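PDB 3GWB: peptidase M16 inactive domain family protein from Pseudomonas fluorescens, which is of undetermined specific activity but has the fold of the M16 metallopeptidases, probably as a member lacking the zinc-dependent catalysis of its active relatives. Local coordinates for residues G50-V55 / L181-A186; L57-M62 / P122-D127; D263-A268 / K401-K406; K345-A350 / L395-V400. All coordinates share one frame; numbering follows the deposited sequence.

Contact 1: G50-V55 / L181-A186; sequences GNAPGV and LAQLKA
Val55 and Leu184 mark the nearest approach of the two backbones, with their CA atoms 6.8 Å apart, where a loop closing in a type II turn from Ala52 to Val55 leads up to the side of helix 181-191. The turn is held by the bond from Val55 N to Ala52 O, 2.9 Å long. Gly54, at a phi of 94°, forms the N-cap of helix 55-62, and a CB there would run into the carbonyl oxygen of Pro53. Val55 supplies the apolar part of the contact. With chi1 at 69°, CG1 is tucked between N and C of its own backbone, which turns CG2 outward to meet CD2 of Leu184 at 3.8 Å. The two side chains run past each other in opposite directions, so that one methyl branch lies alongside the other. The same Leu184 CD2 is 4.1 Å from Val55 O, which in turn accepts a bond from Thr59 OG1 one helical turn on. In the M16 fold this is the point where the loop after a strand of the amino-terminal six-stranded sheet enters a short helix, here backed by helix 181-191 and, through Leu129, by helix 126-143. Gln183 extends along the outer side of the contact. Its NE2 lies 4.1 Å from Ala52 CB and gives a weak bond to a water molecule; that water donates to Asn51 OD1 at 2.7 Å. The other end of the amide is fixed closer to home, OE1 accepting from the backbone N of Thr180.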
loop_
_atom_site.group_PDB
_atom_site.type_symbol
_atom_site.label_atom_id
_atom_site.label_comp_id
_atom_site.label_asym_id
_atom_site.label_seq_id
_atom_site.Cartn_x
_atom_site.Cartn_y
_atom_site.Cartn_z
ATOM N N GLY A 50 -21.718 17.466 -2.779
ATOM C CA GLY A 50 -22.782 18.235 -3.389
ATOM C C GLY A 50 -22.936 17.823 -4.842
ATOM O O GLY A 50 -23.042 16.634 -5.151
ATOM N N ASN A 51 -22.925 18.802 -5.740
ATOM C CA ASN A 51 -23.083 18.546 -7.168
ATOM C C ASN A 51 -21.767 18.230 -7.878
ATOM O O ASN A 51 -21.730 18.149 -9.109
ATOM C CB ASN A 51 -23.703 19.760 -7.847
ATOM C CG ASN A 51 -22.729 20.917 -7.951
ATOM O OD1 ASN A 51 -22.226 21.417 -6.940
ATOM N ND2 ASN A 51 -22.446 21.343 -9.177
ATOM N N ALA A 52 -20.688 18.065 -7.118
ATOM C CA ALA A 52 -19.394 17.770 -7.723
ATOM C C ALA A 52 -18.725 16.532 -7.122
ATOM O O ALA A 52 -17.678 16.627 -6.485
ATOM C CB ALA A 52 -18.472 18.985 -7.598
ATOM N N PRO A 53 -19.323 15.350 -7.329
ATOM C CA PRO A 53 -18.771 14.097 -6.802
ATOM C C PRO A 53 -17.261 14.014 -7.020
ATOM O O PRO A 53 -16.777 14.228 -8.136
ATOM C CB PRO A 53 -19.530 13.034 -7.590
ATOM C CG PRO A 53 -20.877 13.668 -7.768
ATOM C CD PRO A 53 -20.525 15.094 -8.145
ATOM N N GLY A 54 -16.526 13.724 -5.948
ATOM C CA GLY A 54 -15.079 13.623 -6.039
ATOM C C GLY A 54 -14.285 14.885 -5.711
ATOM O O GLY A 54 -13.063 14.830 -5.590
ATOM N N VAL A 55 -14.951 16.026 -5.558
ATOM C CA VAL A 55 -14.212 17.253 -5.275
ATOM C C VAL A 55 -13.528 17.191 -3.904
ATOM O O VAL A 55 -12.425 17.698 -3.731
ATOM C CB VAL A 55 -15.129 18.509 -5.378
ATOM C CG1 VAL A 55 -16.141 18.541 -4.239
ATOM C CG2 VAL A 55 -14.279 19.766 -5.381
ATOM N N LEU A 181 -9.994 24.683 -10.627
ATOM C CA LEU A 181 -9.230 25.183 -9.494
ATOM C C LEU A 181 -10.128 26.056 -8.621
ATOM O O LEU A 181 -9.995 26.064 -7.399
ATOM C CB LEU A 181 -8.026 25.987 -9.987
ATOM C CG LEU A 181 -7.000 25.183 -10.800
ATOM C CD1 LEU A 181 -5.880 26.102 -11.275
ATOM C CD2 LEU A 181 -6.433 24.056 -9.951
ATOM N N ALA A 182 -11.050 26.776 -9.256
ATOM C CA ALA A 182 -11.977 27.646 -8.537
ATOM C C ALA A 182 -12.829 26.838 -7.568
ATOM O O ALA A 182 -13.114 27.284 -6.460
ATOM C CB ALA A 182 -12.878 28.387 -9.517
ATOM N N GLN A 183 -13.246 25.653 -7.996
ATOM C CA GLN A 183 -14.061 24.788 -7.155
ATOM C C GLN A 183 -13.259 24.216 -5.992
ATOM O O GLN A 183 -13.765 24.095 -4.873
ATOM C CB GLN A 183 -14.635 23.644 -7.984
ATOM C CG GLN A 183 -15.702 24.072 -8.980
ATOM C CD GLN A 183 -16.174 22.913 -9.831
ATOM O OE1 GLN A 183 -15.474 22.473 -10.739
ATOM N NE2 GLN A 183 -17.357 22.400 -9.527
ATOM N N LEU A 184 -12.013 23.850 -6.260
ATOM C CA LEU A 184 -11.169 23.296 -5.217
ATOM C C LEU A 184 -10.915 24.369 -4.168
ATOM O O LEU A 184 -10.928 24.091 -2.966
ATOM C CB LEU A 184 -9.833 22.823 -5.793
ATOM C CG LEU A 184 -9.868 21.667 -6.799
ATOM C CD1 LEU A 184 -8.432 21.232 -7.107
ATOM C CD2 LEU A 184 -10.664 20.498 -6.235
ATOM N N LYS A 185 -10.681 25.591 -4.641
ATOM C CA LYS A 185 -10.409 26.720 -3.763
ATOM C C LYS A 185 -11.609 27.028 -2.884
ATOM O O LYS A 185 -11.466 27.275 -1.685
ATOM C CB LYS A 185 -10.031 27.958 -4.585
ATOM C CG LYS A 185 -8.624 27.916 -5.157
ATOM C CD LYS A 185 -8.317 29.187 -5.938
ATOM C CE LYS A 185 -6.898 29.167 -6.482
ATOM N NZ LYS A 185 -6.565 30.415 -7.226
ATOM N N ALA A 186 -12.791 26.998 -3.486
ATOM C CA ALA A 186 -14.023 27.276 -2.759
ATOM C C ALA A 186 -14.353 26.161 -1.771
ATOM O O ALA A 186 -14.805 26.431 -0.657
ATOM C CB ALA A 186 -15.172 27.463 -3.738
HETATM O O HOH W 1 -19.903 22.779 -7.278
#

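Contact 2: L57-M62 / P122-D127; sequences LLTNAM and PTFPAD
Met62, modelled as selenomethionine, approaches Phe124 at once through its CB, which lies at the edge of the ring, close to the ring plane and 3.5 Å from CD1. From CB the chain bends at both chi2 and chi3 (-79° and -65°), and CG and SE carry it round until CE comes back over the loop. There CE lies 3.6 Å from Pro125 O, 4.0 Å from Phe124 CB and 4.1 Å from Pro125 CD. Thr59 adds CG2, which slants in at 4.1 Å from both CE1 and CZ of the ring, while its hydroxyl is bonded to Val55 O. Pro122 CB lies 4.0 Å above one face of the ring, toward its rim. Helix 55-62 probably corresponds to the helix that carries the zinc-binding HXXEH motif in active M16 peptidases; Leu57, Asn60 and Ala61 appear to fall at the metal-ligand positions, which suggests that the canonical zinc site is missing here. With a serine in place of Phe124, Met62 CB and Thr59 CG2 would probably lose their common partner and a gap would open beside the helix. A single water links two backbone groups, donating to Met62 O at 2.6 Å and accepting from Phe124 N at 2.9 Å. Helix 55-62 and the 122-127 loop thus meet through apolar contact and a water bridge, with no direct polar bond between the two segments.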
loop_
_atom_site.group_PDB
_atom_site.type_symbol
_atom_site.label_atom_id
_atom_site.label_comp_id
_atom_site.label_asym_id
_atom_site.label_seq_id
_atom_site.Cartn_x
_atom_site.Cartn_y
_atom_site.Cartn_z
ATOM N N LEU A 57 -12.325 14.492 -2.333
ATOM C CA LEU A 57 -11.138 13.663 -2.389
ATOM C C LEU A 57 -10.019 14.365 -3.156
ATOM O O LEU A 57 -8.848 14.299 -2.778
ATOM C CB LEU A 57 -11.485 12.320 -3.027
ATOM C CG LEU A 57 -10.601 11.150 -2.596
ATOM C CD1 LEU A 57 -11.472 9.925 -2.313
ATOM C CD2 LEU A 57 -9.564 10.866 -3.675
ATOM N N LEU A 58 -10.385 15.057 -4.227
ATOM C CA LEU A 58 -9.397 15.760 -5.031
ATOM C C LEU A 58 -8.749 16.895 -4.240
ATOM O O LEU A 58 -7.539 17.102 -4.313
ATOM C CB LEU A 58 -10.064 16.299 -6.296
ATOM C CG LEU A 58 -9.175 16.809 -7.430
ATOM C CD1 LEU A 58 -8.059 15.816 -7.736
ATOM C CD2 LEU A 58 -10.054 17.039 -8.663
ATOM N N THR A 59 -9.549 17.629 -3.477
ATOM C CA THR A 59 -9.014 18.728 -2.689
ATOM C C THR A 59 -8.027 18.173 -1.665
ATOM O O THR A 59 -6.929 18.704 -1.498
ATOM C CB THR A 59 -10.135 19.505 -1.941
ATOM O OG1 THR A 59 -11.085 20.012 -2.884
ATOM C CG2 THR A 59 -9.545 20.690 -1.170
ATOM N N ASN A 60 -8.411 17.095 -0.991
ATOM C CA ASN A 60 -7.548 16.497 0.017
ATOM C C ASN A 60 -6.240 15.968 -0.560
ATOM O O ASN A 60 -5.199 16.016 0.092
ATOM C CB ASN A 60 -8.290 15.375 0.749
ATOM C CG ASN A 60 -7.459 14.760 1.855
ATOM O OD1 ASN A 60 -6.753 13.777 1.643
ATOM N ND2 ASN A 60 -7.525 15.349 3.040
ATOM N N ALA A 61 -6.294 15.471 -1.788
ATOM C CA ALA A 61 -5.113 14.934 -2.443
ATOM C C ALA A 61 -4.176 16.038 -2.909
ATOM O O ALA A 61 -2.967 15.828 -3.003
ATOM C CB ALA A 61 -5.526 14.079 -3.638
HETATM N N MSE A 62 -4.733 17.211 -3.196
HETATM C CA MSE A 62 -3.936 18.337 -3.687
HETATM C C MSE A 62 -3.260 19.195 -2.613
HETATM O O MSE A 62 -2.454 20.069 -2.937
HETATM C CB MSE A 62 -4.815 19.232 -4.568
HETATM C CG MSE A 62 -5.269 18.598 -5.896
HETATM SE SE MSE A 62 -3.979 18.631 -7.160
HETATM C CE MSE A 62 -3.837 20.427 -7.393
ATOM N N PRO A 122 -2.896 25.807 0.622
ATOM C CA PRO A 122 -2.442 25.080 -0.568
ATOM C C PRO A 122 -2.631 25.961 -1.813
ATOM O O PRO A 122 -3.550 26.786 -1.860
ATOM C CB PRO A 122 -3.349 23.855 -0.581
ATOM C CG PRO A 122 -4.630 24.402 -0.007
ATOM C CD PRO A 122 -4.134 25.218 1.162
ATOM N N THR A 123 -1.763 25.792 -2.809
ATOM C CA THR A 123 -1.848 26.587 -4.037
ATOM C C THR A 123 -2.508 25.878 -5.219
ATOM O O THR A 123 -2.780 26.506 -6.246
ATOM C CB THR A 123 -0.457 27.057 -4.491
ATOM O OG1 THR A 123 0.405 25.918 -4.626
ATOM C CG2 THR A 123 0.128 28.032 -3.483
ATOM N N PHE A 124 -2.758 24.579 -5.075
ATOM C CA PHE A 124 -3.384 23.777 -6.125
ATOM C C PHE A 124 -2.760 24.050 -7.495
ATOM O O PHE A 124 -3.383 24.676 -8.357
ATOM C CB PHE A 124 -4.889 24.066 -6.188
ATOM C CG PHE A 124 -5.599 23.884 -4.874
ATOM C CD1 PHE A 124 -5.774 22.615 -4.329
ATOM C CD2 PHE A 124 -6.092 24.986 -4.180
ATOM C CE1 PHE A 124 -6.426 22.447 -3.105
ATOM C CE2 PHE A 124 -6.744 24.829 -2.957
ATOM C CZ PHE A 124 -6.914 23.557 -2.420
ATOM N N PRO A 125 -1.521 23.581 -7.714
ATOM C CA PRO A 125 -0.834 23.788 -8.994
ATOM C C PRO A 125 -1.569 23.107 -10.147
ATOM O O PRO A 125 -2.017 21.965 -10.026
ATOM C CB PRO A 125 0.545 23.171 -8.757
ATOM C CG PRO A 125 0.726 23.289 -7.277
ATOM C CD PRO A 125 -0.633 22.921 -6.745
ATOM N N ALA A 126 -1.672 23.816 -11.266
ATOM C CA ALA A 126 -2.363 23.316 -12.446
ATOM C C ALA A 126 -1.806 22.000 -12.978
ATOM O O ALA A 126 -2.563 21.126 -13.399
ATOM C CB ALA A 126 -2.337 24.381 -13.540
ATOM N N ASP A 127 -0.488 21.851 -12.953
ATOM C CA ASP A 127 0.130 20.633 -13.462
ATOM C C ASP A 127 -0.102 19.430 -12.547
ATOM O O ASP A 127 -0.052 18.284 -12.995
ATOM C CB ASP A 127 1.627 20.862 -13.676
ATOM C CG ASP A 127 2.383 21.062 -12.374
ATOM O OD1 ASP A 127 1.888 21.801 -11.494
ATOM O OD2 ASP A 127 3.483 20.488 -12.238
HETATM O O HOH W 2 -1.676 22.507 -3.364
#

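Contact 3: D263-A268 / K401-K406; sequences DPDYAA and KAAMNK
The amino end of helix 266-277 packs against helix 397-407 through two alanines, Ala268 and Ala403, in the half of the chain built round the five-stranded sheet. Their CB atoms meet at 3.6 Å, and the small side chains let the backbones approach until the two CA atoms are only 6.2 Å apart. Asp265 CB widens the apolar patch, 4.3 Å from Ala403 CB. Before the helix the chain folds over in a type I turn from Asp263 to Tyr266, combined with an Asx turn: Asp263 OD1 accepts from Asp265 N at 3.0 Å through the lone pair that points away from its sister oxygen, and the N-H points nearly straight at it (160°). Asp265 is the N-cap residue, yet its carboxylate does no capping and is directed instead to the neighbouring helix. There Lys406, with CG anti to N (chi1 -179°) and stretched out to its end, crosses the aspartate side chain at about a right angle. Asp265 OD2 consequently lies over the end of the lysine chain, 3.5 Å from CD and 3.6 Å from NZ, the latter a rather long salt bridge. The same oxygen has a second partner in NE2 of His407, a hydrogen bond to the residue just beyond Lys406. Behind the alanines, Leu395 touches Ala268, while Met404, on another face of its helix, reaches Tyr337 and Leu338 of helix 323-340.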
loop_
_atom_site.group_PDB
_atom_site.type_symbol
_atom_site.label_atom_id
_atom_site.label_comp_id
_atom_site.label_asym_id
_atom_site.label_seq_id
_atom_site.Cartn_x
_atom_site.Cartn_y
_atom_site.Cartn_z
ATOM N N ASP A 263 -23.590 5.553 18.536
ATOM C CA ASP A 263 -24.660 4.717 19.073
ATOM C C ASP A 263 -24.128 4.004 20.315
ATOM O O ASP A 263 -23.016 3.476 20.307
ATOM C CB ASP A 263 -25.109 3.694 18.031
ATOM C CG ASP A 263 -26.402 3.001 18.416
ATOM O OD1 ASP A 263 -26.396 2.202 19.378
ATOM O OD2 ASP A 263 -27.430 3.265 17.758
ATOM N N PRO A 264 -24.921 3.974 21.397
ATOM C CA PRO A 264 -24.542 3.333 22.662
ATOM C C PRO A 264 -24.204 1.847 22.582
ATOM O O PRO A 264 -23.381 1.357 23.356
ATOM C CB PRO A 264 -25.748 3.605 23.556
ATOM C CG PRO A 264 -26.873 3.592 22.593
ATOM C CD PRO A 264 -26.325 4.415 21.448
ATOM N N ASP A 265 -24.835 1.130 21.656
ATOM C CA ASP A 265 -24.576 -0.303 21.502
ATOM C C ASP A 265 -23.321 -0.610 20.696
ATOM O O ASP A 265 -23.084 -1.757 20.328
ATOM C CB ASP A 265 -25.761 -0.999 20.831
ATOM C CG ASP A 265 -27.007 -0.963 21.677
ATOM O OD1 ASP A 265 -26.872 -0.920 22.920
ATOM O OD2 ASP A 265 -28.116 -0.992 21.100
ATOM N N TYR A 266 -22.517 0.410 20.424
ATOM C CA TYR A 266 -21.304 0.221 19.638
ATOM C C TYR A 266 -20.425 -0.927 20.133
ATOM O O TYR A 266 -20.021 -1.790 19.353
ATOM C CB TYR A 266 -20.476 1.507 19.621
ATOM C CG TYR A 266 -19.251 1.394 18.751
ATOM C CD1 TYR A 266 -19.366 1.316 17.365
ATOM C CD2 TYR A 266 -17.976 1.337 19.313
ATOM C CE1 TYR A 266 -18.243 1.176 16.557
ATOM C CE2 TYR A 266 -16.839 1.193 18.513
ATOM C CZ TYR A 266 -16.982 1.119 17.135
ATOM O OH TYR A 266 -15.866 0.986 16.341
ATOM N N ALA A 267 -20.120 -0.934 21.426
ATOM C CA ALA A 267 -19.270 -1.979 21.988
ATOM C C ALA A 267 -19.906 -3.362 21.846
ATOM O O ALA A 267 -19.226 -4.344 21.530
ATOM C CB ALA A 267 -18.975 -1.681 23.462
ATOM N N ALA A 268 -21.211 -3.437 22.085
ATOM C CA ALA A 268 -21.926 -4.701 21.993
ATOM C C ALA A 268 -21.962 -5.240 20.565
ATOM O O ALA A 268 -21.749 -6.430 20.350
ATOM C CB ALA A 268 -23.343 -4.545 22.530
ATOM N N LYS A 401 -26.552 -10.639 21.913
ATOM C CA LYS A 401 -27.656 -11.104 21.078
ATOM C C LYS A 401 -28.738 -10.031 20.925
ATOM O O LYS A 401 -29.280 -9.828 19.833
ATOM C CB LYS A 401 -28.266 -12.381 21.670
ATOM C CG LYS A 401 -29.530 -12.865 20.971
ATOM C CD LYS A 401 -30.072 -14.117 21.642
ATOM C CE LYS A 401 -31.382 -14.577 21.021
ATOM N NZ LYS A 401 -32.512 -13.644 21.299
ATOM N N ALA A 402 -29.048 -9.339 22.016
ATOM C CA ALA A 402 -30.071 -8.304 21.971
ATOM C C ALA A 402 -29.653 -7.155 21.070
ATOM O O ALA A 402 -30.442 -6.696 20.238
ATOM C CB ALA A 402 -30.358 -7.784 23.369
ATOM N N ALA A 403 -28.417 -6.696 21.236
ATOM C CA ALA A 403 -27.892 -5.587 20.448
ATOM C C ALA A 403 -27.891 -5.889 18.956
ATOM O O ALA A 403 -28.347 -5.077 18.159
ATOM C CB ALA A 403 -26.476 -5.235 20.914
HETATM N N MSE A 404 -27.378 -7.055 18.578
HETATM C CA MSE A 404 -27.332 -7.430 17.169
HETATM C C MSE A 404 -28.741 -7.491 16.582
HETATM O O MSE A 404 -28.962 -7.081 15.441
HETATM C CB MSE A 404 -26.632 -8.780 16.992
HETATM C CG MSE A 404 -25.129 -8.768 17.333
HETATM SE SE MSE A 404 -24.088 -7.741 16.244
HETATM C CE MSE A 404 -23.881 -8.811 14.884
ATOM N N ASN A 405 -29.691 -8.000 17.364
ATOM C CA ASN A 405 -31.076 -8.091 16.912
ATOM C C ASN A 405 -31.747 -6.720 16.877
ATOM O O ASN A 405 -32.691 -6.496 16.117
ATOM C CB ASN A 405 -31.878 -9.029 17.818
ATOM C CG ASN A 405 -31.736 -10.487 17.425
ATOM O OD1 ASN A 405 -31.241 -11.308 18.198
ATOM N ND2 ASN A 405 -32.177 -10.820 16.215
ATOM N N LYS A 406 -31.259 -5.797 17.697
ATOM C CA LYS A 406 -31.835 -4.460 17.747
ATOM C C LYS A 406 -31.405 -3.598 16.560
ATOM O O LYS A 406 -32.082 -2.634 16.206
ATOM C CB LYS A 406 -31.434 -3.771 19.054
ATOM C CG LYS A 406 -31.995 -2.366 19.235
ATOM C CD LYS A 406 -31.466 -1.755 20.528
ATOM C CE LYS A 406 -31.975 -0.344 20.733
ATOM N NZ LYS A 406 -31.352 0.294 21.931
#

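Contact 4: K345-A350 / L395-V400; sequences KELDDA and LTVEQV
A chi1 of -178° in Leu347 sets CG opposite N and sends the isobutyl group straight across to the start of helix 397-407, and chi2 of 79° then splits its methyls between different partners. CD2 lies 3.5 Å from Leu395 O and 3.7 Å from Val397 N, pressed against the backbone where the helix begins, and touches Val397 CG2 at 3.9 Å. CD1 meets Val400 CG2, also at 3.9 Å, the two side chains passing alongside in opposite directions. Both valines thus offer the same branch, CG2, to a single leucine. The helix start is organised by a capping box. Thr396 N donates to Gln399 OE1 at 2.8 Å, on a lone pair in the carbonyl plane, and Gln399 N returns a bond to Thr396 OG1 at 3.2 Å, although that hydroxyl is less surely placed. Elsewhere, Leu271 of helix 266-277 touches Leu347, and Pro342 lies against Val397 and Val400. Replacing Leu347 by alanine would remove both methyls and is likely to leave the two CG2 branches without their mate, opening a gap between helices 344-356 and 397-407. Leu395 O, though covered in part by CD2, accepts a bond from Lys351 NZ. Thr396 N and Leu395 O thus have polar partners, as does Gln399 N if Thr396 OG1 is rightly placed, and the leucine joins by van der Waals contact, to the two valine methyls and to the backbone of the helix start.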
loop_
_atom_site.group_PDB
_atom_site.type_symbol
_atom_site.label_atom_id
_atom_site.label_comp_id
_atom_site.label_asym_id
_atom_site.label_seq_id
_atom_site.Cartn_x
_atom_site.Cartn_y
_atom_site.Cartn_z
ATOM N N LYS A 345 -18.322 -19.707 24.884
ATOM C CA LYS A 345 -16.964 -19.890 24.397
ATOM C C LYS A 345 -16.586 -18.769 23.438
ATOM O O LYS A 345 -15.548 -18.128 23.609
ATOM C CB LYS A 345 -16.824 -21.242 23.695
ATOM C CG LYS A 345 -15.445 -21.471 23.085
ATOM C CD LYS A 345 -15.314 -22.856 22.463
ATOM C CE LYS A 345 -16.290 -23.059 21.307
ATOM N NZ LYS A 345 -16.089 -22.076 20.196
ATOM N N GLU A 346 -17.434 -18.533 22.436
ATOM C CA GLU A 346 -17.186 -17.485 21.448
ATOM C C GLU A 346 -17.028 -16.123 22.095
ATOM O O GLU A 346 -16.161 -15.343 21.704
ATOM C CB GLU A 346 -18.328 -17.412 20.431
ATOM C CG GLU A 346 -18.522 -18.678 19.626
ATOM C CD GLU A 346 -19.650 -18.559 18.616
ATOM O OE1 GLU A 346 -20.762 -18.160 19.020
ATOM O OE2 GLU A 346 -19.426 -18.875 17.423
ATOM N N LEU A 347 -17.876 -15.833 23.075
ATOM C CA LEU A 347 -17.831 -14.553 23.765
ATOM C C LEU A 347 -16.517 -14.371 24.527
ATOM O O LEU A 347 -15.896 -13.310 24.455
ATOM C CB LEU A 347 -19.010 -14.430 24.732
ATOM C CG LEU A 347 -19.129 -13.110 25.495
ATOM C CD1 LEU A 347 -19.739 -12.057 24.584
ATOM C CD2 LEU A 347 -19.999 -13.300 26.730
ATOM N N ASP A 348 -16.090 -15.403 25.250
ATOM C CA ASP A 348 -14.849 -15.318 26.017
ATOM C C ASP A 348 -13.632 -15.173 25.116
ATOM O O ASP A 348 -12.764 -14.335 25.362
ATOM C CB ASP A 348 -14.694 -16.542 26.921
ATOM C CG ASP A 348 -15.646 -16.514 28.098
ATOM O OD1 ASP A 348 -15.763 -15.442 28.735
ATOM O OD2 ASP A 348 -16.271 -17.557 28.391
ATOM N N ASP A 349 -13.573 -15.994 24.075
ATOM C CA ASP A 349 -12.476 -15.938 23.117
ATOM C C ASP A 349 -12.398 -14.536 22.510
ATOM O O ASP A 349 -11.318 -13.948 22.420
ATOM C CB ASP A 349 -12.698 -16.974 22.010
ATOM C CG ASP A 349 -12.512 -18.405 22.502
ATOM O OD1 ASP A 349 -12.776 -18.669 23.700
ATOM O OD2 ASP A 349 -12.116 -19.267 21.686
ATOM N N ALA A 350 -13.545 -13.995 22.105
ATOM C CA ALA A 350 -13.575 -12.659 21.518
ATOM C C ALA A 350 -13.064 -11.620 22.513
ATOM O O ALA A 350 -12.215 -10.793 22.170
ATOM C CB ALA A 350 -14.994 -12.307 21.063
ATOM N N LEU A 395 -19.728 -7.470 28.667
ATOM C CA LEU A 395 -20.890 -7.901 27.896
ATOM C C LEU A 395 -21.237 -9.372 28.105
ATOM O O LEU A 395 -20.355 -10.214 28.275
ATOM C CB LEU A 395 -20.653 -7.650 26.405
ATOM C CG LEU A 395 -20.596 -6.181 25.994
ATOM C CD1 LEU A 395 -20.135 -6.065 24.552
ATOM C CD2 LEU A 395 -21.975 -5.553 26.184
ATOM N N THR A 396 -22.532 -9.671 28.090
ATOM C CA THR A 396 -23.008 -11.039 28.249
ATOM C C THR A 396 -23.565 -11.524 26.910
ATOM O O THR A 396 -23.856 -10.725 26.020
ATOM C CB THR A 396 -24.130 -11.134 29.307
ATOM O OG1 THR A 396 -25.222 -10.291 28.922
ATOM C CG2 THR A 396 -23.622 -10.702 30.677
ATOM N N VAL A 397 -23.704 -12.838 26.764
ATOM C CA VAL A 397 -24.238 -13.409 25.533
ATOM C C VAL A 397 -25.613 -12.819 25.230
ATOM O O VAL A 397 -25.952 -12.562 24.071
ATOM C CB VAL A 397 -24.356 -14.941 25.645
ATOM C CG1 VAL A 397 -25.126 -15.493 24.453
ATOM C CG2 VAL A 397 -22.970 -15.556 25.710
ATOM N N GLU A 398 -26.398 -12.600 26.282
ATOM C CA GLU A 398 -27.735 -12.043 26.147
ATOM C C GLU A 398 -27.695 -10.605 25.631
ATOM O O GLU A 398 -28.496 -10.229 24.779
ATOM C CB GLU A 398 -28.470 -12.097 27.495
ATOM C CG GLU A 398 -27.927 -11.131 28.549
ATOM C CD GLU A 398 -28.474 -11.392 29.949
ATOM O OE1 GLU A 398 -29.714 -11.481 30.110
ATOM O OE2 GLU A 398 -27.658 -11.503 30.890
ATOM N N GLN A 399 -26.764 -9.804 26.146
ATOM C CA GLN A 399 -26.636 -8.409 25.730
ATOM C C GLN A 399 -26.159 -8.288 24.289
ATOM O O GLN A 399 -26.607 -7.414 23.555
ATOM C CB GLN A 399 -25.664 -7.662 26.643
ATOM C CG GLN A 399 -26.105 -7.591 28.096
ATOM C CD GLN A 399 -25.056 -6.949 28.978
ATOM O OE1 GLN A 399 -23.893 -7.345 28.965
ATOM N NE2 GLN A 399 -25.463 -5.950 29.750
ATOM N N VAL A 400 -25.234 -9.153 23.890
ATOM C CA VAL A 400 -24.739 -9.124 22.523
ATOM C C VAL A 400 -25.873 -9.544 21.584
ATOM O O VAL A 400 -26.141 -8.880 20.584
ATOM C CB VAL A 400 -23.532 -10.068 22.353
ATOM C CG1 VAL A 400 -23.162 -10.201 20.870
ATOM C CG2 VAL A 400 -22.349 -9.533 23.152
#

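How the contacts relate
The four contacts form two pairs on opposite sides of the chain's centre. Contacts 1 and 2 lie about 11 Å apart, centre to centre, in the half built round the six-stranded sheet, and they share helix 55-62 and its approach, with Leu184 reaching both Thr59 and Phe124. Contacts 3 and 4, with centres about 12 Å apart, share helix 397-407 in the half with the five-stranded sheet, where Val400 touches Ala268 O. Along the chain contact 2 falls between the segments of contact 1, both close before contact 3 opens, and contact 4 falls between those of contact 3. Between the pairs the centres are about 38 to 47 Å apart without touching, so each half has its own helix packing.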